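Local coordinates for sulfur oxidation protein soxB (Thermus thermophilus, PDB 2WDD), which probably hydrolyses the sulfur-sulfur bond of cysteine S-thiosulfonate, using a pair of manganese ions, in the Sox pathway of sulfur oxidation, at residues 23-37 and 305-319. Numbering follows the deposited sequence.
With MN (manganese (II) ion), chain G.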
# COMPACT_ATOMS: atom_id res chain seq x y z
N LEU A 23 13.04 -24.21 -1.59
CA LEU A 23 12.42 -24.54 -2.86
C LEU A 23 13.39 -25.13 -3.87
O LEU A 23 14.52 -24.67 -4.00
CB LEU A 23 11.79 -23.28 -3.48
CG LEU A 23 10.54 -22.69 -2.83
CD1 LEU A 23 10.37 -21.25 -3.29
CD2 LEU A 23 9.32 -23.51 -3.21
N PRO A 24 12.94 -26.13 -4.64
CA PRO A 24 13.80 -26.72 -5.67
C PRO A 24 13.92 -25.76 -6.84
O PRO A 24 13.13 -24.83 -6.97
CB PRO A 24 13.03 -27.98 -6.09
CG PRO A 24 11.62 -27.72 -5.71
CD PRO A 24 11.67 -26.86 -4.48
N PRO A 25 14.91 -25.98 -7.72
CA PRO A 25 15.09 -25.09 -8.87
C PRO A 25 13.91 -25.18 -9.83
O PRO A 25 13.22 -26.20 -9.89
CB PRO A 25 16.35 -25.64 -9.56
CG PRO A 25 17.06 -26.44 -8.50
CD PRO A 25 15.97 -27.00 -7.64
N TYR A 26 13.68 -24.11 -10.59
CA TYR A 26 12.62 -24.08 -11.58
C TYR A 26 12.87 -22.96 -12.58
O TYR A 26 13.02 -21.80 -12.19
CB TYR A 26 11.24 -23.88 -10.94
CG TYR A 26 10.10 -23.93 -11.95
CD1 TYR A 26 9.37 -25.10 -12.14
CD2 TYR A 26 9.78 -22.83 -12.73
CE1 TYR A 26 8.34 -25.16 -13.07
CE2 TYR A 26 8.75 -22.88 -13.66
CZ TYR A 26 8.03 -24.05 -13.82
OH TYR A 26 7.00 -24.10 -14.73
N GLY A 27 12.90 -23.31 -13.86
CA GLY A 27 13.03 -22.34 -14.93
C GLY A 27 14.38 -21.73 -15.23
O GLY A 27 15.43 -22.18 -14.75
N ASP A 28 14.33 -20.67 -16.04
CA ASP A 28 15.50 -19.97 -16.53
C ASP A 28 15.82 -18.69 -15.76
O ASP A 28 16.97 -18.24 -15.76
CB ASP A 28 15.29 -19.60 -17.99
CG ASP A 28 14.83 -20.78 -18.83
OD1 ASP A 28 15.64 -21.72 -19.00
OD2 ASP A 28 13.68 -20.78 -19.32
N ALA A 29 14.80 -18.09 -15.17
CA ALA A 29 15.00 -16.83 -14.46
C ALA A 29 14.13 -16.78 -13.22
O ALA A 29 13.04 -17.35 -13.19
CB ALA A 29 14.66 -15.66 -15.37
N THR A 30 14.61 -16.08 -12.21
CA THR A 30 13.84 -15.92 -11.00
C THR A 30 13.73 -14.46 -10.67
O THR A 30 14.73 -13.75 -10.63
CB THR A 30 14.47 -16.66 -9.82
OG1 THR A 30 14.48 -18.07 -10.11
CG2 THR A 30 13.66 -16.40 -8.54
N LEU A 31 12.51 -14.02 -10.40
CA LEU A 31 12.26 -12.64 -9.98
C LEU A 31 11.93 -12.67 -8.49
O LEU A 31 11.10 -13.48 -8.04
CB LEU A 31 11.11 -12.02 -10.78
CG LEU A 31 11.16 -12.16 -12.31
CD1 LEU A 31 9.96 -11.49 -12.94
CD2 LEU A 31 12.46 -11.58 -12.85
N LEU A 32 12.63 -11.85 -7.71
CA LEU A 32 12.40 -11.73 -6.27
C LEU A 32 11.77 -10.35 -6.15
O LEU A 32 12.43 -9.33 -6.37
CB LEU A 32 13.70 -11.83 -5.49
CG LEU A 32 14.41 -13.17 -5.75
CD1 LEU A 32 15.79 -13.23 -5.07
CD2 LEU A 32 13.53 -14.36 -5.32
N TYR A 33 10.46 -10.34 -5.92
CA TYR A 33 9.67 -9.13 -5.98
C TYR A 33 9.00 -8.75 -4.67
O TYR A 33 8.37 -9.58 -4.01
CB TYR A 33 8.60 -9.36 -7.06
CG TYR A 33 7.47 -8.36 -7.10
CD1 TYR A 33 7.72 -7.00 -7.26
CD2 TYR A 33 6.13 -8.79 -7.08
CE1 TYR A 33 6.68 -6.08 -7.32
CE2 TYR A 33 5.09 -7.87 -7.14
CZ TYR A 33 5.37 -6.52 -7.28
OH TYR A 33 4.34 -5.61 -7.32
N PHE A 34 9.10 -7.48 -4.31
CA PHE A 34 8.38 -6.95 -3.16
C PHE A 34 7.93 -5.56 -3.56
O PHE A 34 8.48 -4.97 -4.49
CB PHE A 34 9.23 -6.92 -1.89
CG PHE A 34 10.39 -5.98 -1.96
CD1 PHE A 34 10.30 -4.69 -1.43
CD2 PHE A 34 11.57 -6.36 -2.56
CE1 PHE A 34 11.38 -3.81 -1.50
CE2 PHE A 34 12.65 -5.48 -2.66
CZ PHE A 34 12.56 -4.21 -2.10
N SER A 35 6.90 -5.04 -2.90
CA SER A 35 6.40 -3.72 -3.26
C SER A 35 5.75 -3.11 -2.04
O SER A 35 5.40 -3.80 -1.07
CB SER A 35 5.36 -3.84 -4.38
OG SER A 35 5.00 -2.57 -4.91
N ASP A 36 5.58 -1.80 -2.09
CA ASP A 36 4.85 -1.10 -1.05
C ASP A 36 5.37 -1.30 0.37
O ASP A 36 4.60 -1.36 1.34
CB ASP A 36 3.36 -1.44 -1.15
CG ASP A 36 2.76 -0.95 -2.47
OD1 ASP A 36 2.35 0.23 -2.56
OD2 ASP A 36 2.81 -1.70 -3.46
N LEU A 37 6.70 -1.34 0.50
CA LEU A 37 7.34 -1.46 1.81
C LEU A 37 6.97 -0.28 2.71
O LEU A 37 6.91 -0.42 3.93
CB LEU A 37 8.85 -1.52 1.63
CG LEU A 37 9.73 -1.68 2.88
CD1 LEU A 37 9.43 -2.96 3.62
CD2 LEU A 37 11.19 -1.62 2.49
N GLY A 305 2.32 -7.48 -5.23
CA GLY A 305 3.50 -7.25 -4.40
C GLY A 305 3.35 -7.13 -2.89
O GLY A 305 4.34 -6.92 -2.18
N SER A 306 2.13 -7.32 -2.39
CA SER A 306 1.84 -7.22 -0.96
C SER A 306 2.26 -5.85 -0.42
O SER A 306 2.14 -4.83 -1.13
CB SER A 306 2.46 -8.38 -0.16
OG SER A 306 1.95 -8.41 1.16
N ALA A 307 2.74 -5.81 0.82
CA ALA A 307 3.09 -4.52 1.41
C ALA A 307 3.82 -4.64 2.73
O ALA A 307 3.77 -5.68 3.38
CB ALA A 307 1.83 -3.71 1.63
N ALA A 308 4.45 -3.53 3.11
CA ALA A 308 5.05 -3.36 4.43
C ALA A 308 6.12 -4.38 4.80
O ALA A 308 6.40 -4.59 5.99
CB ALA A 308 3.93 -3.35 5.48
N GLY A 309 6.69 -5.03 3.78
CA GLY A 309 7.73 -6.04 3.93
C GLY A 309 7.22 -7.41 4.35
O GLY A 309 8.00 -8.28 4.76
N LYS A 310 5.92 -7.62 4.27
CA LYS A 310 5.41 -8.88 4.77
C LYS A 310 5.76 -10.12 3.97
O LYS A 310 5.83 -11.22 4.53
CB LYS A 310 3.92 -8.82 5.11
CG LYS A 310 2.97 -8.81 3.93
CD LYS A 310 1.54 -8.44 4.39
CE LYS A 310 0.91 -9.52 5.26
NZ LYS A 310 -0.55 -9.26 5.57
N ALA A 311 5.99 -9.95 2.67
CA ALA A 311 6.26 -11.08 1.81
C ALA A 311 7.25 -10.76 0.71
O ALA A 311 7.31 -9.64 0.21
CB ALA A 311 4.96 -11.57 1.19
N LEU A 312 7.97 -11.80 0.28
CA LEU A 312 8.84 -11.69 -0.87
C LEU A 312 8.21 -12.67 -1.86
O LEU A 312 7.99 -13.84 -1.53
CB LEU A 312 10.26 -12.16 -0.54
CG LEU A 312 11.17 -12.09 -1.77
CD1 LEU A 312 11.46 -10.63 -2.14
CD2 LEU A 312 12.48 -12.85 -1.50
N MET A 313 7.83 -12.17 -3.03
CA MET A 313 7.23 -13.03 -4.03
C MET A 313 8.32 -13.59 -4.92
O MET A 313 9.05 -12.83 -5.56
CB MET A 313 6.22 -12.26 -4.88
CG MET A 313 4.79 -12.41 -4.39
SD MET A 313 4.56 -12.00 -2.66
CE MET A 313 4.96 -10.21 -2.70
N ARG A 314 8.45 -14.91 -4.94
CA ARG A 314 9.44 -15.53 -5.80
C ARG A 314 8.73 -16.05 -7.03
O ARG A 314 7.82 -16.88 -6.93
CB ARG A 314 10.18 -16.67 -5.09
CG ARG A 314 11.14 -17.40 -6.04
CD ARG A 314 12.05 -18.41 -5.33
NE ARG A 314 12.69 -19.26 -6.34
CZ ARG A 314 13.62 -20.17 -6.08
NH1 ARG A 314 14.06 -20.34 -4.85
NH2 ARG A 314 14.10 -20.91 -7.07
N VAL A 315 9.11 -15.52 -8.19
CA VAL A 315 8.48 -15.91 -9.44
C VAL A 315 9.52 -16.51 -10.36
O VAL A 315 10.39 -15.81 -10.88
CB VAL A 315 7.78 -14.73 -10.12
CG1 VAL A 315 7.01 -15.19 -11.36
CG2 VAL A 315 6.85 -14.01 -9.14
N ASP A 316 9.44 -17.83 -10.57
CA ASP A 316 10.39 -18.54 -11.43
C ASP A 316 9.76 -18.71 -12.80
O ASP A 316 8.61 -19.11 -12.91
CB ASP A 316 10.74 -19.89 -10.84
CG ASP A 316 11.24 -19.79 -9.42
OD1 ASP A 316 12.27 -19.11 -9.23
OD2 ASP A 316 10.62 -20.36 -8.50
N LEU A 317 10.50 -18.32 -13.83
CA LEU A 317 9.98 -18.34 -15.19
C LEU A 317 10.66 -19.33 -16.12
O LEU A 317 11.89 -19.32 -16.27
CB LEU A 317 10.11 -16.96 -15.83
CG LEU A 317 9.57 -15.77 -15.03
CD1 LEU A 317 9.89 -14.45 -15.73
CD2 LEU A 317 8.08 -15.94 -14.80
N LYS A 318 9.85 -20.12 -16.82
CA LYS A 318 10.36 -20.96 -17.90
C LYS A 318 10.03 -20.14 -19.14
O LYS A 318 8.85 -19.92 -19.45
CB LYS A 318 9.60 -22.28 -17.98
CG LYS A 318 10.21 -23.38 -17.17
CD LYS A 318 9.45 -24.67 -17.43
CE LYS A 318 10.08 -25.83 -16.70
NZ LYS A 318 9.26 -27.06 -16.90
N LEU A 319 11.04 -19.66 -19.84
CA LEU A 319 10.80 -18.82 -21.00
C LEU A 319 10.82 -19.62 -22.29
O LEU A 319 11.35 -20.74 -22.33
CB LEU A 319 11.86 -17.72 -21.08
CG LEU A 319 12.07 -16.88 -19.81
CD1 LEU A 319 13.23 -15.90 -19.98
CD2 LEU A 319 10.79 -16.15 -19.45
MN MN G . 1.42 1.64 -1.32
O HOH W 1 15.68 -22.71 -5.39
O HOH W 2 6.68 -26.82 -15.87
O HOH W 3 14.83 -21.72 -9.83
O HOH W 4 12.64 -22.69 -20.80
O HOH W 5 6.75 -5.02 1.01
O HOH W 6 1.61 -4.09 -3.59
O HOH W 7 -0.05 2.21 -2.68
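Thr30 OG1 donates to Asp316 OD1 over 2.6 Å, meeting the carboxylate oxygen nearly end-on. Asp316 OD1 takes a second bond, a 2.9 Å salt bridge from Arg314 NE, on its syn lone pair and in the guanidinium plane; Asp316 OD2 turns to Arg328 in strand 323-333. Arg314 reaches this spot because its chain is extended from CG to NE, with CG anti to the backbone N (chi1 175°). Leu23 CB covers one face of the guanidinium, water 1 joins NH1 to Leu23 O, and NH1 also bonds Gln114 of helix 104-120. A leucine in place of Arg314 would probably leave the Asp316 carboxylate relying on Arg328 alone of its two cationic partners, and Leu23 O without its water-mediated link to the strand.

Between Ala29 and Tyr33 the backbones pair antiparallel, the Leu31 N to Val315 O bond measuring 2.8 Å. At the outer end Asp28 and Ala29 both face Leu317, a classic beta bulge, and Asp28 OD2 accepts from Leu319 N at 2.9 Å. Lys318 crosses the Tyr26 ring at about a right angle, its CE over one face, and water 2 joins their polar ends.

Leu31 CD1 meets Leu317 CD1 at 4.1 Å on the sheet face that, through Leu31 and Val315, packs on strand 281-284 of the second sheet. Tyr33 lays CE2 against Gly305 CA, 3.2 Å away. Beyond the strands Ala308 N bonds Asp36 O at 2.8 Å, while Ser35 OG holds Asp36 OD2 from above the carboxylate plane. Asp36 OD1 binds manganese, completed by His38, Asp132, His288 and water 7: the dimetal site at the strand ends of the two-sheet metallophosphoesterase fold, as in 5'-nucleotidases.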